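Local coordinates for CBS domain-containing protein (Listeria monocytogenes, PDB 6XNU) that binds the second messenger c-di-AMP, probably through its CBS domains, and takes part in the control of (p)ppGpp and c-di-AMP levels, at residues Ile32-Val37 with His136-Ile141; Tyr58-Val63 with His71-Ala76; Asp106-Lys111 with Pro127-Val132. All coordinates share one frame; numbering follows the deposited sequence.

Interaction 1 (Ile32-Val37 with His136-Ile141)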
ATOM      1  N   ILE A  32      13.102   6.635   6.584  1.00 22.95           N
ATOM      2  CA  ILE A  32      12.753   7.715   5.667  1.00 23.71           C
ATOM      3  C   ILE A  32      12.398   8.937   6.498  1.00 24.55           C
ATOM      4  O   ILE A  32      11.461   8.888   7.300  1.00 25.34           O
ATOM      5  CB  ILE A  32      11.594   7.311   4.752  1.00 22.67           C
ATOM      6  CG1 ILE A  32      11.993   6.082   3.916  1.00 27.35           C
ATOM      7  CG2 ILE A  32      11.202   8.468   3.843  1.00 25.31           C
ATOM      8  CD1 ILE A  32      10.813   5.372   3.330  1.00 32.47           C
ATOM      9  N   SER A  33      13.143  10.026   6.314  1.00 23.09           N
ATOM     10  CA  SER A  33      12.993  11.227   7.131  1.00 23.41           C
ATOM     11  C   SER A  33      11.604  11.834   6.948  1.00 23.36           C
ATOM     12  O   SER A  33      11.017  11.787   5.864  1.00 23.84           O
ATOM     13  CB  SER A  33      14.058  12.258   6.752  1.00 28.83           C
ATOM     14  OG  SER A  33      15.351  11.803   7.101  1.00 46.44           O
ATOM     15  N   ALA A  34      11.104  12.470   8.015  1.00 22.53           N
ATOM     16  CA  ALA A  34       9.717  12.937   8.013  1.00 22.98           C
ATOM     17  C   ALA A  34       9.405  13.889   6.861  1.00 23.71           C
ATOM     18  O   ALA A  34       8.280  13.880   6.345  1.00 23.68           O
ATOM     19  CB  ALA A  34       9.397  13.632   9.345  1.00 24.51           C
ATOM     20  N   GLU A  35      10.351  14.739   6.462  1.00 21.48           N
ATOM     21  CA  GLU A  35      10.038  15.710   5.417  1.00 26.48           C
ATOM     22  C   GLU A  35       9.845  15.069   4.044  1.00 25.18           C
ATOM     23  O   GLU A  35       9.347  15.742   3.129  1.00 27.05           O
ATOM     24  CB  GLU A  35      11.123  16.785   5.361  1.00 27.82           C
ATOM     25  CG  GLU A  35      12.412  16.358   4.702  1.00 28.89           C
ATOM     26  CD  GLU A  35      13.359  15.627   5.644  1.00 31.19           C
ATOM     27  OE1 GLU A  35      13.014  15.440   6.835  1.00 29.26           O
ATOM     28  OE2 GLU A  35      14.454  15.232   5.184  1.00 38.59           O
ATOM     29  N   LYS A  36      10.180  13.790   3.895  1.00 22.62           N
ATOM     30  CA  LYS A  36       9.935  13.040   2.666  1.00 22.85           C
ATOM     31  C   LYS A  36       8.635  12.251   2.714  1.00 26.74           C
ATOM     32  O   LYS A  36       8.296  11.578   1.729  1.00 28.58           O
ATOM     33  CB  LYS A  36      11.103  12.079   2.390  1.00 24.29           C
ATOM     34  CG  LYS A  36      12.444  12.758   2.198  1.00 26.84           C
ATOM     35  CD  LYS A  36      13.579  11.735   2.219  1.00 36.04           C
ATOM     36  CE  LYS A  36      14.891  12.359   1.793  1.00 37.82           C
ATOM     37  NZ  LYS A  36      16.051  11.505   2.179  1.00 46.33           N
ATOM     38  N   VAL A  37       7.914  12.298   3.832  1.00 23.61           N
ATOM     39  CA  VAL A  37       6.656  11.581   4.015  1.00 22.39           C
ATOM     40  C   VAL A  37       5.543  12.619   4.047  1.00 28.02           C
ATOM     41  O   VAL A  37       5.558  13.522   4.890  1.00 25.84           O
ATOM     42  CB  VAL A  37       6.658  10.746   5.308  1.00 24.12           C
ATOM     43  CG1 VAL A  37       5.369   9.934   5.407  1.00 28.76           C
ATOM     44  CG2 VAL A  37       7.904   9.832   5.398  1.00 27.03           C
ATOM     45  N   HIS A 136       6.346  12.222  21.160  1.00 31.36           N
ATOM     46  CA  HIS A 136       5.512  11.821  20.024  1.00 34.26           C
ATOM     47  C   HIS A 136       5.701  12.703  18.799  1.00 29.10           C
ATOM     48  O   HIS A 136       4.888  12.643  17.871  1.00 27.48           O
ATOM     49  CB  HIS A 136       4.030  11.753  20.403  1.00 37.39           C
ATOM     50  CG  HIS A 136       3.688  10.546  21.220  1.00 46.40           C
ATOM     51  ND1 HIS A 136       3.578   9.285  20.672  1.00 47.98           N
ATOM     52  CD2 HIS A 136       3.474  10.399  22.549  1.00 54.69           C
ATOM     53  CE1 HIS A 136       3.291   8.417  21.627  1.00 54.79           C
ATOM     54  NE2 HIS A 136       3.224   9.067  22.775  1.00 57.64           N
ATOM     55  N   HIS A 137       6.763  13.499  18.754  1.00 27.49           N
ATOM     56  CA  HIS A 137       7.084  14.252  17.552  1.00 25.69           C
ATOM     57  C   HIS A 137       7.451  13.282  16.434  1.00 22.88           C
ATOM     58  O   HIS A 137       8.272  12.378  16.631  1.00 23.98           O
ATOM     59  CB  HIS A 137       8.240  15.204  17.849  1.00 25.87           C
ATOM     60  CG  HIS A 137       8.675  16.034  16.686  1.00 22.99           C
ATOM     61  ND1 HIS A 137       9.662  15.630  15.808  1.00 25.37           N
ATOM     62  CD2 HIS A 137       8.290  17.269  16.281  1.00 26.63           C
ATOM     63  CE1 HIS A 137       9.856  16.578  14.910  1.00 26.08           C
ATOM     64  NE2 HIS A 137       9.036  17.581  15.171  1.00 26.09           N
ATOM     65  N   PHE A 138       6.841  13.483  15.269  1.00 22.04           N
ATOM     66  CA  PHE A 138       7.005  12.561  14.145  1.00 22.74           C
ATOM     67  C   PHE A 138       8.385  12.714  13.515  1.00 22.77           C
ATOM     68  O   PHE A 138       8.777  13.812  13.107  1.00 23.40           O
ATOM     69  CB  PHE A 138       5.920  12.824  13.105  1.00 20.89           C
ATOM     70  CG  PHE A 138       6.025  11.955  11.884  1.00 22.38           C
ATOM     71  CD1 PHE A 138       6.051  10.578  11.996  1.00 22.16           C
ATOM     72  CD2 PHE A 138       6.080  12.527  10.628  1.00 22.61           C
ATOM     73  CE1 PHE A 138       6.146   9.779  10.857  1.00 24.57           C
ATOM     74  CE2 PHE A 138       6.163  11.731   9.481  1.00 22.90           C
ATOM     75  CZ  PHE A 138       6.195  10.361   9.608  1.00 24.72           C
ATOM     76  N   GLU A 139       9.114  11.598  13.400  1.00 22.09           N
ATOM     77  CA  GLU A 139      10.490  11.634  12.918  1.00 22.48           C
ATOM     78  C   GLU A 139      10.683  11.018  11.542  1.00 21.98           C
ATOM     79  O   GLU A 139      11.615  11.399  10.830  1.00 24.09           O
ATOM     80  CB  GLU A 139      11.407  10.904  13.906  1.00 22.03           C
ATOM     81  CG  GLU A 139      11.406  11.545  15.307  1.00 24.77           C
ATOM     82  CD  GLU A 139      12.197  12.830  15.335  1.00 30.20           C
ATOM     83  OE1 GLU A 139      11.680  13.844  15.856  1.00 26.84           O
ATOM     84  OE2 GLU A 139      13.345  12.822  14.834  1.00 34.75           O
ATOM     85  N   GLY A 140       9.832  10.077  11.152  1.00 21.81           N
ATOM     86  CA  GLY A 140      10.032   9.350   9.919  1.00 21.76           C
ATOM     87  C   GLY A 140       9.355   7.993   9.993  1.00 24.20           C
ATOM     88  O   GLY A 140       8.595   7.709  10.915  1.00 24.18           O
ATOM     89  N   ILE A 141       9.633   7.167   8.984  1.00 23.06           N
ATOM     90  CA  ILE A 141       9.063   5.826   8.936  1.00 22.67           C
ATOM     91  C   ILE A 141      10.159   4.825   8.610  1.00 23.49           C
ATOM     92  O   ILE A 141      11.168   5.153   7.974  1.00 23.59           O
ATOM     93  CB  ILE A 141       7.893   5.699   7.925  1.00 22.66           C
ATOM     94  CG1 ILE A 141       8.377   5.932   6.499  1.00 25.07           C
ATOM     95  CG2 ILE A 141       6.732   6.655   8.294  1.00 22.81           C
ATOM     96  CD1 ILE A 141       7.294   5.660   5.461  1.00 24.51           C
TER

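Interaction 2 (Tyr58-Val63 with His71-Ala76)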
ATOM      1  N   TYR A  58       2.334   7.362  -1.175  1.00 34.63           N
ATOM      2  CA  TYR A  58       2.102   6.457  -0.060  1.00 33.23           C
ATOM      3  C   TYR A  58       0.613   6.149   0.030  1.00 32.28           C
ATOM      4  O   TYR A  58      -0.213   7.053  -0.095  1.00 33.51           O
ATOM      5  CB  TYR A  58       2.576   7.078   1.261  1.00 32.87           C
ATOM      6  CG  TYR A  58       4.076   7.193   1.364  1.00 38.40           C
ATOM      7  CD1 TYR A  58       4.843   6.097   1.726  1.00 37.30           C
ATOM      8  CD2 TYR A  58       4.723   8.394   1.093  1.00 39.33           C
ATOM      9  CE1 TYR A  58       6.222   6.187   1.820  1.00 43.31           C
ATOM     10  CE2 TYR A  58       6.110   8.497   1.193  1.00 43.56           C
ATOM     11  CZ  TYR A  58       6.847   7.385   1.552  1.00 43.00           C
ATOM     12  OH  TYR A  58       8.224   7.450   1.653  1.00 49.20           O
ATOM     13  N   SER A  59       0.271   4.880   0.277  1.00 29.14           N
ATOM     14  CA  SER A  59      -1.139   4.523   0.416  1.00 25.73           C
ATOM     15  C   SER A  59      -1.698   4.835   1.803  1.00 27.82           C
ATOM     16  O   SER A  59      -2.920   4.936   1.960  1.00 26.02           O
ATOM     17  CB  SER A  59      -1.349   3.044   0.081  1.00 33.17           C
ATOM     18  OG  SER A  59      -0.867   2.205   1.103  1.00 37.93           O
ATOM     19  N   VAL A  60      -0.837   4.977   2.803  1.00 27.75           N
ATOM     20  CA  VAL A  60      -1.217   5.369   4.157  1.00 26.06           C
ATOM     21  C   VAL A  60      -0.275   6.481   4.581  1.00 25.18           C
ATOM     22  O   VAL A  60       0.940   6.360   4.387  1.00 25.52           O
ATOM     23  CB  VAL A  60      -1.126   4.189   5.145  1.00 28.09           C
ATOM     24  CG1 VAL A  60      -1.467   4.643   6.559  1.00 26.71           C
ATOM     25  CG2 VAL A  60      -2.031   3.040   4.719  1.00 25.43           C
ATOM     26  N   ILE A  61      -0.822   7.554   5.158  1.00 24.51           N
ATOM     27  CA  ILE A  61       0.015   8.680   5.584  1.00 24.50           C
ATOM     28  C   ILE A  61      -0.294   9.055   7.024  1.00 24.93           C
ATOM     29  O   ILE A  61      -1.401   8.802   7.521  1.00 24.47           O
ATOM     30  CB  ILE A  61      -0.147   9.906   4.668  1.00 25.64           C
ATOM     31  CG1 ILE A  61      -1.594  10.415   4.657  1.00 23.21           C
ATOM     32  CG2 ILE A  61       0.354   9.600   3.256  1.00 26.42           C
ATOM     33  CD1 ILE A  61      -1.817  11.672   3.806  1.00 27.25           C
ATOM     34  N   PRO A  62       0.654   9.665   7.720  1.00 23.56           N
ATOM     35  CA  PRO A  62       0.411  10.072   9.107  1.00 22.30           C
ATOM     36  C   PRO A  62      -0.482  11.297   9.193  1.00 25.38           C
ATOM     37  O   PRO A  62      -0.537  12.134   8.286  1.00 24.73           O
ATOM     38  CB  PRO A  62       1.818  10.374   9.636  1.00 24.77           C
ATOM     39  CG  PRO A  62       2.642  10.643   8.414  1.00 27.73           C
ATOM     40  CD  PRO A  62       2.078   9.737   7.352  1.00 23.08           C
ATOM     41  N   VAL A  63      -1.190  11.385  10.314  1.00 24.10           N
ATOM     42  CA  VAL A  63      -1.963  12.564  10.677  1.00 23.55           C
ATOM     43  C   VAL A  63      -1.272  13.195  11.878  1.00 23.11           C
ATOM     44  O   VAL A  63      -1.083  12.531  12.901  1.00 24.04           O
ATOM     45  CB  VAL A  63      -3.422  12.212  11.001  1.00 26.48           C
ATOM     46  CG1 VAL A  63      -4.196  13.463  11.316  1.00 25.55           C
ATOM     47  CG2 VAL A  63      -4.071  11.466   9.844  1.00 27.52           C
ATOM     48  N   HIS A  71      -0.739  11.555  15.563  1.00 27.67           N
ATOM     49  CA  HIS A  71      -2.047  11.210  16.112  1.00 27.63           C
ATOM     50  C   HIS A  71      -2.729  10.046  15.416  1.00 28.83           C
ATOM     51  O   HIS A  71      -3.547   9.368  16.040  1.00 29.33           O
ATOM     52  CB  HIS A  71      -3.002  12.411  16.044  1.00 30.58           C
ATOM     53  CG  HIS A  71      -2.716  13.470  17.062  1.00 29.46           C
ATOM     54  ND1 HIS A  71      -3.551  13.716  18.131  1.00 38.43           N
ATOM     55  CD2 HIS A  71      -1.695  14.352  17.170  1.00 30.41           C
ATOM     56  CE1 HIS A  71      -3.049  14.697  18.862  1.00 35.70           C
ATOM     57  NE2 HIS A  71      -1.921  15.100  18.304  1.00 31.51           N
ATOM     58  N   GLY A  72      -2.436   9.797  14.146  1.00 27.15           N
ATOM     59  CA  GLY A  72      -3.189   8.766  13.457  1.00 27.90           C
ATOM     60  C   GLY A  72      -2.597   8.473  12.099  1.00 27.31           C
ATOM     61  O   GLY A  72      -1.612   9.084  11.676  1.00 25.39           O
ATOM     62  N   LEU A  73      -3.218   7.505  11.432  1.00 25.55           N
ATOM     63  CA  LEU A  73      -2.867   7.080  10.084  1.00 23.32           C
ATOM     64  C   LEU A  73      -4.140   7.085   9.263  1.00 26.31           C
ATOM     65  O   LEU A  73      -5.206   6.720   9.769  1.00 27.48           O
ATOM     66  CB  LEU A  73      -2.243   5.682  10.076  1.00 23.30           C
ATOM     67  CG  LEU A  73      -0.918   5.490  10.823  1.00 25.71           C
ATOM     68  CD1 LEU A  73      -0.571   4.016  10.909  1.00 31.05           C
ATOM     69  CD2 LEU A  73       0.177   6.272  10.116  1.00 28.06           C
ATOM     70  N   ILE A  74      -4.042   7.522   8.007  1.00 24.00           N
ATOM     71  CA  ILE A  74      -5.220   7.623   7.158  1.00 22.72           C
ATOM     72  C   ILE A  74      -4.902   7.115   5.757  1.00 25.50           C
ATOM     73  O   ILE A  74      -3.786   7.270   5.249  1.00 25.47           O
ATOM     74  CB  ILE A  74      -5.777   9.070   7.129  1.00 23.86           C
ATOM     75  CG1 ILE A  74      -7.183   9.115   6.525  1.00 26.09           C
ATOM     76  CG2 ILE A  74      -4.827  10.014   6.395  1.00 26.93           C
ATOM     77  CD1 ILE A  74      -7.848  10.486   6.678  1.00 26.11           C
ATOM     78  N   SER A  75      -5.903   6.491   5.140  1.00 22.90           N
ATOM     79  CA  SER A  75      -5.792   5.945   3.795  1.00 22.58           C
ATOM     80  C   SER A  75      -7.032   6.312   2.993  1.00 23.74           C
ATOM     81  O   SER A  75      -8.057   6.722   3.537  1.00 25.46           O
ATOM     82  CB  SER A  75      -5.654   4.426   3.817  1.00 27.34           C
ATOM     83  OG  SER A  75      -6.877   3.841   4.237  1.00 25.65           O
ATOM     84  N   ALA A  76      -6.937   6.122   1.676  1.00 23.09           N
ATOM     85  CA  ALA A  76      -8.098   6.336   0.821  1.00 23.36           C
ATOM     86  C   ALA A  76      -9.245   5.395   1.171  1.00 23.81           C
ATOM     87  O   ALA A  76     -10.415   5.789   1.073  1.00 26.39           O
ATOM     88  CB  ALA A  76      -7.714   6.166  -0.649  1.00 24.43           C
TER
HETATM   89  O   HOH W   1      -4.822   5.108   0.142  1.00 24.49           O

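Interaction 3 (Asp106-Lys111 with Pro127-Val132)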
ATOM      1  N   ASP A 106      -5.110   3.366  16.352  1.00 41.26           N
ATOM      2  CA  ASP A 106      -4.486   2.176  16.921  1.00 45.10           C
ATOM      3  C   ASP A 106      -3.317   1.787  16.021  1.00 43.24           C
ATOM      4  O   ASP A 106      -3.484   1.067  15.038  1.00 41.89           O
ATOM      5  CB  ASP A 106      -5.515   1.057  17.011  1.00 47.32           C
ATOM      6  CG  ASP A 106      -6.282   0.869  15.697  1.00 57.23           C
ATOM      7  OD1 ASP A 106      -6.982   1.816  15.257  1.00 60.62           O
ATOM      8  OD2 ASP A 106      -6.163  -0.220  15.084  1.00 67.03           O
ATOM      9  N   PHE A 107      -2.120   2.265  16.348  1.00 38.62           N
ATOM     10  CA  PHE A 107      -0.963   1.974  15.511  1.00 37.27           C
ATOM     11  C   PHE A 107       0.290   1.818  16.378  1.00 41.12           C
ATOM     12  O   PHE A 107       0.385   2.439  17.440  1.00 34.73           O
ATOM     13  CB  PHE A 107      -0.730   3.077  14.464  1.00 35.45           C
ATOM     14  CG  PHE A 107      -0.692   4.458  15.043  1.00 38.83           C
ATOM     15  CD1 PHE A 107       0.485   4.984  15.545  1.00 36.97           C
ATOM     16  CD2 PHE A 107      -1.841   5.231  15.097  1.00 38.67           C
ATOM     17  CE1 PHE A 107       0.515   6.258  16.100  1.00 38.30           C
ATOM     18  CE2 PHE A 107      -1.817   6.501  15.645  1.00 39.92           C
ATOM     19  CZ  PHE A 107      -0.641   7.018  16.145  1.00 37.90           C
ATOM     20  N   PRO A 108       1.237   1.005  15.941  1.00 37.78           N
ATOM     21  CA  PRO A 108       2.506   0.907  16.671  1.00 37.37           C
ATOM     22  C   PRO A 108       3.425   2.064  16.312  1.00 37.33           C
ATOM     23  O   PRO A 108       3.282   2.711  15.274  1.00 32.22           O
ATOM     24  CB  PRO A 108       3.080  -0.425  16.184  1.00 40.81           C
ATOM     25  CG  PRO A 108       2.587  -0.523  14.773  1.00 37.85           C
ATOM     26  CD  PRO A 108       1.222   0.140  14.747  1.00 38.65           C
ATOM     27  N   VAL A 109       4.381   2.326  17.205  1.00 32.56           N
ATOM     28  CA  VAL A 109       5.423   3.307  16.936  1.00 31.60           C
ATOM     29  C   VAL A 109       6.768   2.750  17.370  1.00 31.92           C
ATOM     30  O   VAL A 109       6.855   1.810  18.161  1.00 34.29           O
ATOM     31  CB  VAL A 109       5.170   4.670  17.621  1.00 31.51           C
ATOM     32  CG1 VAL A 109       3.866   5.300  17.134  1.00 34.13           C
ATOM     33  CG2 VAL A 109       5.163   4.513  19.140  1.00 34.72           C
ATOM     34  N   ILE A 110       7.821   3.356  16.826  1.00 29.76           N
ATOM     35  CA  ILE A 110       9.210   3.082  17.173  1.00 30.79           C
ATOM     36  C   ILE A 110       9.754   4.329  17.856  1.00 31.21           C
ATOM     37  O   ILE A 110       9.610   5.440  17.335  1.00 28.41           O
ATOM     38  CB  ILE A 110      10.039   2.743  15.917  1.00 31.16           C
ATOM     39  CG1 ILE A 110       9.604   1.403  15.318  1.00 33.06           C
ATOM     40  CG2 ILE A 110      11.527   2.755  16.216  1.00 34.19           C
ATOM     41  CD1 ILE A 110       9.964   1.248  13.832  1.00 31.60           C
ATOM     42  N   LYS A 111      10.344   4.162  19.037  1.00 36.38           N
ATOM     43  CA  LYS A 111      10.896   5.308  19.744  1.00 34.68           C
ATOM     44  C   LYS A 111      12.415   5.286  19.811  1.00 38.94           C
ATOM     45  O   LYS A 111      13.017   6.277  20.241  1.00 41.47           O
ATOM     46  CB  LYS A 111      10.310   5.389  21.163  1.00 38.12           C
ATOM     47  CG  LYS A 111       8.797   5.565  21.184  1.00 40.97           C
ATOM     48  CD  LYS A 111       8.378   6.609  22.199  1.00 45.64           C
ATOM     49  CE  LYS A 111       7.041   6.263  22.833  1.00 53.61           C
ATOM     50  NZ  LYS A 111       6.705   7.205  23.934  1.00 54.84           N
ATOM     51  N   PRO A 127       3.344  -2.798   6.998  1.00 28.76           N
ATOM     52  CA  PRO A 127       4.271  -2.452   5.909  1.00 29.12           C
ATOM     53  C   PRO A 127       5.245  -1.345   6.263  1.00 27.64           C
ATOM     54  O   PRO A 127       6.352  -1.306   5.715  1.00 26.58           O
ATOM     55  CB  PRO A 127       3.325  -2.027   4.778  1.00 31.61           C
ATOM     56  CG  PRO A 127       2.066  -2.776   5.053  1.00 37.30           C
ATOM     57  CD  PRO A 127       1.939  -2.811   6.554  1.00 32.98           C
ATOM     58  N   PHE A 128       4.852  -0.413   7.128  1.00 26.90           N
ATOM     59  CA  PHE A 128       5.788   0.555   7.680  1.00 25.59           C
ATOM     60  C   PHE A 128       5.363   0.851   9.101  1.00 24.67           C
ATOM     61  O   PHE A 128       4.215   0.617   9.489  1.00 26.93           O
ATOM     62  CB  PHE A 128       5.846   1.862   6.877  1.00 26.40           C
ATOM     63  CG  PHE A 128       4.582   2.677   6.950  1.00 26.17           C
ATOM     64  CD1 PHE A 128       3.550   2.444   6.053  1.00 32.35           C
ATOM     65  CD2 PHE A 128       4.426   3.670   7.906  1.00 27.19           C
ATOM     66  CE1 PHE A 128       2.381   3.189   6.111  1.00 35.42           C
ATOM     67  CE2 PHE A 128       3.265   4.411   7.972  1.00 30.39           C
ATOM     68  CZ  PHE A 128       2.246   4.172   7.074  1.00 34.30           C
ATOM     69  N   VAL A 129       6.309   1.375   9.866  1.00 24.77           N
ATOM     70  CA  VAL A 129       6.056   1.786  11.241  1.00 25.30           C
ATOM     71  C   VAL A 129       6.628   3.176  11.450  1.00 24.02           C
ATOM     72  O   VAL A 129       7.760   3.460  11.050  1.00 22.97           O
ATOM     73  CB  VAL A 129       6.646   0.791  12.256  1.00 24.90           C
ATOM     74  CG1 VAL A 129       6.375   1.273  13.682  1.00 28.91           C
ATOM     75  CG2 VAL A 129       6.023  -0.571  12.053  1.00 29.89           C
ATOM     76  N   CYS A 130       5.853   4.025  12.112  1.00 24.97           N
ATOM     77  CA  CYS A 130       6.255   5.402  12.333  1.00 23.78           C
ATOM     78  C   CYS A 130       7.305   5.479  13.439  1.00 24.32           C
ATOM     79  O   CYS A 130       7.248   4.723  14.411  1.00 27.47           O
ATOM     80  CB  CYS A 130       5.032   6.207  12.730  1.00 24.70           C
ATOM     81  SG  CYS A 130       3.933   6.536  11.327  1.00 26.20           S
ATOM     82  N   VAL A 131       8.262   6.398  13.280  1.00 22.58           N
ATOM     83  CA  VAL A 131       9.272   6.706  14.296  1.00 23.27           C
ATOM     84  C   VAL A 131       8.898   8.030  14.947  1.00 24.10           C
ATOM     85  O   VAL A 131       8.580   9.002  14.253  1.00 23.43           O
ATOM     86  CB  VAL A 131      10.683   6.784  13.689  1.00 22.77           C
ATOM     87  CG1 VAL A 131      11.724   7.053  14.767  1.00 25.82           C
ATOM     88  CG2 VAL A 131      11.026   5.492  12.942  1.00 22.82           C
ATOM     89  N   VAL A 132       8.915   8.067  16.284  1.00 26.43           N
ATOM     90  CA  VAL A 132       8.582   9.275  17.033  1.00 23.81           C
ATOM     91  C   VAL A 132       9.603   9.424  18.143  1.00 28.59           C
ATOM     92  O   VAL A 132      10.272   8.464  18.530  1.00 29.74           O
ATOM     93  CB  VAL A 132       7.152   9.259  17.636  1.00 24.54           C
ATOM     94  CG1 VAL A 132       6.083   9.037  16.543  1.00 26.73           C
ATOM     95  CG2 VAL A 132       7.037   8.214  18.733  1.00 33.14           C
TER
HETATM   96  O   HOH W   2       3.064   3.408  12.736  1.00 29.38           O

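Interaction 1 (Ile32-Val37 with His136-Ile141)
Ile32 and Ile141 are paired across two antiparallel strands and joined by two backbone hydrogen bonds. Ile32 N donates to Ile141 O at 2.8 Å, and Ile141 N returns a bond to Ile32 O at 3.0 Å. The two side chains lie side by side and point the same way, with Ile32 CB 3.9 Å from Ile141 CG1. That CG1 sits between its own backbone N and carbonyl carbon (chi1 64°), where it also meets Ile32 CD1. Val37 CG2 reaches Ile141 CG1 as well, at 4.1 Å, its side chain crossing that of Ile141 at a slant. Ile141 thus packs against both ends of the 32-37 segment.

Ala34 CB lies 3.7 Å from Phe138 CD2 and approaches the ring obliquely. Ala34 N makes a weak, bent bond to Glu139 O. Val37 CG1 comes to the edge of the same ring, near its plane. Ile32 O is 3.0 Å from Gly140 CA. A CB on Gly140 would clash with Ile32 O, and at phi 155° and psi -171° it would also jam against Glu139 O.

Glu139 and Gly140 both face Val131, a classic beta bulge in strand 138-143. This strand lies between strand 32-33 and strand 128-132, so the contact adds the N-terminal strand to the sheet. Phe138 and Val37 also touch Pro62 of strand 60-64.

Interaction 2 (Tyr58-Val63 with His71-Ala76)
Val63 and Gly72 are a hydrogen-bonded pair in an antiparallel beta hairpin, a buried contact between strands 60-64 and 70-75 of the three-stranded sheet. Val63 N donates to Gly72 O at 2.7 Å from above the carbonyl plane. Val63 O accepts two bonds, from His71 N at 2.9 Å and from Gly72 N at 3.3 Å. His71 and Gly72 both face Val63, a classic beta bulge. Ile61 N bonds Ile74 O and Ile74 N bonds Ile61 O, each at 3.0 Å.

Ile61, Val63 and Ile74 share one face. Ile74 CG1 is anti to the backbone N (chi1 -166°), which leaves CG2 between N and the carbonyl carbon. Ile74 CG2 meets Ile61 CG1 at 3.7 Å and Val63 CG2 at 3.8 Å. Helix 46-56 packs on Ile61, and helix 99-102 on Val63 and Ile74. On the other face, Val60 and Leu73 cross at about a right angle, with Val60 CG1 on Leu73 CB.

A water bridges Ser59 O and Ala76 N. Ser75 OG caps helix 76-82 at Met78 N, and Ala76 packs on Ala76 of the second subunit. Strand 40-41, helix 46-56, this hairpin and helix 76-82 follow in the order of a CBS unit.

Interaction 3 (Asp106-Lys111 with Pro127-Val132)
Ile110 N donates to Cys130 O at 2.8 Å, the shorter of two direct backbone bonds between these segments. The bond from Val132 N to Ile110 O, 2.9 Å, is fairly straight, with 166° at the hydrogen. Ile110 therefore bonds to the residues on either side of Val131, its parallel partner. A water continues the link where the strands spread. It donates to Pro108 O at 2.6 Å and accepts from Cys130 N at 2.9 Å. At the other end, Lys111 CG and CD each lie 4.0 Å from Val132 CG2.

Ile110 also carries much of the apolar packing. Its CG1 is anti to the carbonyl carbon (chi1 -68°), and both CG1 and CD1 reach Val129 CG1, the latter at 3.6 Å. The two side chains cross at about a right angle. Ile119 of helix 116-125 touches Ile110, while Leu122 and Leu123 touch Val129. Strand 109-110, this helix and strand 128-132 form a beta-alpha-beta unit, the crossover expected in a CBS domain. The helix covers the sheet face that bears Ile110 and Val129.

On the other face, Val109 and Val132 cross at about a right angle, with Val109 CB 4.2 Å from Val132 CG2. Val109 O accepts a hydrogen bond from Arg118 NH1. Cys130 and Val132 also touch Leu70 of strand 70-75.

Overall arrangement
Interactions 1 and 3 belong to the same four-stranded sheet. They join its outermost strands, 32-33 and 109-110, to the middle pair. Interaction 2 is a hairpin in the second sheet. Both it and interaction 3 are buried, whereas interaction 1 is partly buried. The hairpin ladder of interaction 2 has five direct backbone bonds. The short edge strands make fewer: two and a weak third in interaction 1, two in interaction 3. Waters bridge backbone atoms in interactions 2 and 3. Aromatic rings link the sheets. The Phe107 ring, in the loop before strand 109-110, lies against the backbone of His71 and Gly72, and the Phe128 ring against Val60 O. Interaction 2 alone reaches the second subunit.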